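Side-chain contacts in ascorbate-specific PTS system EIIA component (PDB 2OQT), which probably serves as the cytoplasmic phosphoryl-carrying IIA component of a phosphotransferase system that takes up ascorbate and phosphorylates it during transport: residues D46-I49 and A50-K54; L126-A129 and I130-L133. One frame throughout, in Å; residues are numbered along the deposited sequence.

Interaction 1: D46-I49 and A50-K54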
loop_
_atom_site.group_PDB
_atom_site.type_symbol
_atom_site.label_atom_id
_atom_site.label_comp_id
_atom_site.label_asym_id
_atom_site.label_seq_id
_atom_site.Cartn_x
_atom_site.Cartn_y
_atom_site.Cartn_z
ATOM N N ASP A 46 1.847 13.087 6.177
ATOM C CA ASP A 46 1.645 14.455 5.719
ATOM C C ASP A 46 1.897 14.684 4.234
ATOM O O ASP A 46 1.094 15.315 3.541
ATOM C CB ASP A 46 2.502 15.398 6.565
ATOM C CG ASP A 46 2.171 15.281 8.031
ATOM O OD1 ASP A 46 3.049 15.415 8.908
ATOM O OD2 ASP A 46 1.012 14.989 8.300
ATOM N N ALA A 47 3.004 14.157 3.733
ATOM C CA ALA A 47 3.315 14.367 2.351
ATOM C C ALA A 47 2.301 13.604 1.463
ATOM O O ALA A 47 1.973 14.012 0.367
ATOM C CB ALA A 47 4.773 14.001 2.076
ATOM N N ILE A 48 1.703 12.537 1.950
ATOM C CA ILE A 48 0.726 11.866 1.092
ATOM C C ILE A 48 -0.570 12.695 1.002
ATOM O O ILE A 48 -1.162 12.855 -0.075
ATOM C CB ILE A 48 0.569 10.392 1.500
ATOM C CG1 ILE A 48 1.916 9.672 1.197
ATOM C CG2 ILE A 48 -0.599 9.741 0.781
ATOM C CD1 ILE A 48 2.031 8.174 1.526
ATOM N N ILE A 49 -0.980 13.243 2.152
ATOM C CA ILE A 49 -2.209 14.000 2.272
ATOM C C ILE A 49 -2.099 15.239 1.402
ATOM O O ILE A 49 -3.042 15.575 0.694
ATOM C CB ILE A 49 -2.493 14.427 3.723
ATOM C CG1 ILE A 49 -2.627 13.179 4.641
ATOM C CG2 ILE A 49 -3.774 15.324 3.766
ATOM C CD1 ILE A 49 -3.820 12.239 4.327
ATOM N N ALA A 50 -0.951 15.898 1.483
ATOM C CA ALA A 50 -0.645 17.078 0.730
ATOM C C ALA A 50 -0.631 16.774 -0.781
ATOM O O ALA A 50 -1.164 17.527 -1.571
ATOM C CB ALA A 50 0.731 17.651 1.203
ATOM N N SER A 51 -0.020 15.688 -1.213
ATOM C CA SER A 51 0.013 15.450 -2.663
ATOM C C SER A 51 -1.369 15.040 -3.141
ATOM O O SER A 51 -1.720 15.259 -4.313
ATOM C CB SER A 51 1.007 14.335 -3.027
ATOM O OG SER A 51 2.290 14.722 -2.649
ATOM N N THR A 52 -2.137 14.410 -2.260
ATOM C CA THR A 52 -3.476 14.075 -2.665
ATOM C C THR A 52 -4.285 15.380 -2.843
ATOM O O THR A 52 -5.028 15.529 -3.813
ATOM C CB THR A 52 -4.185 13.106 -1.688
ATOM O OG1 THR A 52 -3.355 11.965 -1.388
ATOM C CG2 THR A 52 -5.523 12.640 -2.299
ATOM N N GLU A 53 -4.117 16.311 -1.912
ATOM C CA GLU A 53 -4.767 17.612 -1.951
ATOM C C GLU A 53 -4.443 18.413 -3.219
ATOM O O GLU A 53 -5.343 19.026 -3.758
ATOM C CB GLU A 53 -4.447 18.417 -0.679
ATOM C CG GLU A 53 -5.402 18.049 0.438
ATOM C CD GLU A 53 -4.955 18.335 1.889
ATOM O OE1 GLU A 53 -3.822 18.797 2.178
ATOM O OE2 GLU A 53 -5.792 18.060 2.779
ATOM N N LYS A 54 -3.199 18.396 -3.710
ATOM C CA LYS A 54 -2.930 19.072 -4.978
ATOM C C LYS A 54 -3.120 18.270 -6.254
ATOM O O LYS A 54 -3.290 18.863 -7.302
ATOM C CB LYS A 54 -1.593 19.829 -5.054
ATOM C CG LYS A 54 -0.393 19.214 -4.449
ATOM C CD LYS A 54 0.845 19.638 -5.230
ATOM C CE LYS A 54 0.717 21.067 -5.744
ATOM N NZ LYS A 54 1.533 21.286 -6.980
#
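The carbonyl oxygen of Ile48 is gripped twice by Thr52, one helical turn further on. Thr52 N gives it the ordinary i to i+4 backbone bond, 2.9 Å to Ile48 O, and the hydroxyl adds a second, shorter one, 2.7 Å from Thr52 OG1 to Ile48 O. The two donors come from opposite faces of the carbonyl plane, the hydroxyl standing above it, 39° out, and not on a lone pair. Thr52 OG1 lies beside its own backbone N and anti to the carbonyl carbon (chi1 -50°), which turns the hydroxyl back along the helix; CG2 takes the place anti to N.

Ser51 repeats the pattern on the preceding carbonyl. Its OG, also placed beside N, donates to Ala47 O over 3.1 Å, while Ser51 N reaches Ala47 O at 3.0 Å from the other face. Here the hydroxyl is tilted less, 21° from the plane. The backbone ladder goes on with Ala50 N to Asp46 O and Glu53 N to Ile49 O.

Glu53 lays its side chain back over the preceding turn: CG is 3.4 Å from Ile49 O, and OE2 is 3.5 Å from the CG2 methyl of Ile49, a van der Waals touch at an angle between the two side chains.

Toward the rest of the fold, Ile48 packs on Val27 and Val31 of helix 23-36, and Ile49 and Thr52 meet Trp23 of the same helix.

A serine or threonine hydroxyl turned back onto the carbonyl four residues earlier, alongside the backbone N-H, is a familiar feature of alpha-helices. Each hydroxyl here gives its proton to its own helix, which probably eases the burial of Thr52 beside Trp23; Thr52 OG1, also hydrogen-bonded to Tyr59 OH, links the helix backbone to the chain just beyond helix 42-55.

Interaction 2: L126-A129 and I130-L133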
loop_
_atom_site.group_PDB
_atom_site.type_symbol
_atom_site.label_atom_id
_atom_site.label_comp_id
_atom_site.label_asym_id
_atom_site.label_seq_id
_atom_site.Cartn_x
_atom_site.Cartn_y
_atom_site.Cartn_z
ATOM N N LEU A 126 -4.124 -11.042 -10.100
ATOM C CA LEU A 126 -4.526 -12.390 -9.734
ATOM C C LEU A 126 -6.044 -12.503 -9.606
ATOM O O LEU A 126 -6.695 -11.682 -8.934
ATOM C CB LEU A 126 -3.924 -12.817 -8.404
ATOM C CG LEU A 126 -2.464 -13.142 -8.150
ATOM C CD1 LEU A 126 -2.392 -13.581 -6.700
ATOM C CD2 LEU A 126 -1.900 -14.212 -9.081
ATOM N N ASP A 127 -6.583 -13.545 -10.233
ATOM C CA ASP A 127 -7.969 -13.981 -10.049
ATOM C C ASP A 127 -8.536 -13.635 -8.666
ATOM O O ASP A 127 -8.004 -14.051 -7.652
ATOM C CB ASP A 127 -8.084 -15.494 -10.345
ATOM C CG ASP A 127 -7.777 -15.834 -11.828
ATOM O OD1 ASP A 127 -6.633 -16.276 -12.150
ATOM O OD2 ASP A 127 -8.682 -15.620 -12.678
ATOM N N ASN A 128 -9.607 -12.847 -8.655
ATOM C CA ASN A 128 -10.267 -12.382 -7.431
ATOM C C ASN A 128 -9.275 -11.984 -6.315
ATOM O O ASN A 128 -9.226 -12.599 -5.256
ATOM C CB ASN A 128 -11.329 -13.408 -6.956
ATOM C CG ASN A 128 -12.654 -12.734 -6.484
ATOM O OD1 ASN A 128 -13.014 -12.814 -5.297
ATOM N ND2 ASN A 128 -13.372 -12.063 -7.414
ATOM N N ALA A 129 -8.477 -10.946 -6.560
ATOM C CA ALA A 129 -7.445 -10.576 -5.606
ATOM C C ALA A 129 -7.960 -9.787 -4.395
ATOM O O ALA A 129 -7.659 -10.164 -3.256
ATOM C CB ALA A 129 -6.303 -9.848 -6.288
ATOM N N ILE A 130 -8.726 -8.713 -4.609
ATOM C CA ILE A 130 -9.023 -7.844 -3.458
ATOM C C ILE A 130 -9.820 -8.526 -2.336
ATOM O O ILE A 130 -9.506 -8.395 -1.131
ATOM C CB ILE A 130 -9.502 -6.358 -3.817
ATOM C CG1 ILE A 130 -11.004 -6.173 -3.680
ATOM C CG2 ILE A 130 -8.985 -5.868 -5.180
ATOM C CD1 ILE A 130 -11.383 -4.904 -2.958
ATOM N N GLU A 131 -10.806 -9.317 -2.757
ATOM C CA GLU A 131 -11.679 -10.100 -1.890
ATOM C C GLU A 131 -10.896 -11.252 -1.277
ATOM O O GLU A 131 -10.976 -11.480 -0.077
ATOM C CB GLU A 131 -12.864 -10.619 -2.703
ATOM C CG GLU A 131 -13.131 -9.792 -3.969
ATOM C CD GLU A 131 -12.026 -9.995 -5.014
ATOM O OE1 GLU A 131 -11.125 -10.833 -4.741
ATOM O OE2 GLU A 131 -12.050 -9.331 -6.084
ATOM N N ARG A 132 -10.119 -11.971 -2.080
ATOM C CA ARG A 132 -9.180 -12.923 -1.513
ATOM C C ARG A 132 -8.326 -12.277 -0.403
ATOM O O ARG A 132 -8.165 -12.854 0.686
ATOM C CB ARG A 132 -8.270 -13.475 -2.599
ATOM C CG ARG A 132 -8.788 -14.711 -3.313
ATOM C CD ARG A 132 -7.612 -15.596 -3.682
ATOM N NE ARG A 132 -7.064 -15.335 -5.017
ATOM C CZ ARG A 132 -5.885 -15.800 -5.440
ATOM N NH1 ARG A 132 -5.115 -16.530 -4.632
ATOM N NH2 ARG A 132 -5.471 -15.531 -6.679
ATOM N N LEU A 133 -7.794 -11.081 -0.689
ATOM C CA LEU A 133 -6.939 -10.312 0.213
ATOM C C LEU A 133 -7.706 -9.879 1.452
ATOM O O LEU A 133 -7.179 -9.920 2.566
ATOM C CB LEU A 133 -6.363 -9.078 -0.521
ATOM C CG LEU A 133 -4.917 -8.830 -1.006
ATOM C CD1 LEU A 133 -3.912 -9.941 -0.760
ATOM C CD2 LEU A 133 -4.879 -8.391 -2.459
#
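A side chain near the start of a short helix reaches back to the loop before it: Arg132, in helix 129-134, holds the backbone of Asp127 in the connection from helix 111-124. The guanidinium meets the carbonyl side-on, with NE and NH2 both donating to one atom. Arg132 NE lies 3.1 Å from Asp127 O, almost in line with the C=O bond, and NH2 is equally far from Asp127 O, in the carbonyl plane on a lone pair. The oxygen is only 4° out of the guanidinium plane, so the two bonds fix the rotation of the group. Bends at chi2 (-146°) and chi3 (-92°) fold the arginine back over the start of the helix, where its CG lies near Asn128 O.

Leu126 runs across the arginine at about a right angle, with CB 3.6 Å from Arg132 NH2. On the helix side, Leu133 N donates to Ala129 O over 2.7 Å, and the Ala129 CB methyl faces Leu133 CD2 at 4.3 Å. Leu126, Arg132 and Leu133 all touch Met145 of helix 139-149, and Arg132 NH1 makes a long, weak ion pair with Glu148.

Asn128 occupies the N-cap position but makes no side-chain capping bond. The arrangement is a helix N-terminus whose incoming loop is tied down by an arginine one turn into the helix, at a helix-loop-helix junction.

Interaction 1 comes first along the chain, inside helix 42-55; interaction 2 follows much later, where helix 111-124 hands over to helix 129-134. Their centres are 28 Å apart, and their nearest atoms about 18 Å, on opposite sides of the chain's centre, with no contact between them. Neither lies on the mixed sheet, although Leu133 O makes a weak hydrogen bond to Thr85 OG1 in strand 80-86. Interaction 1 lies in the pair formed by helices 23-36 and 42-55, interaction 2 among the C-terminal helices. Both belong to the EIIA type 2 part of the chain, one within a helix and the other at a junction between helices, on opposite flanks of an alpha/beta fold.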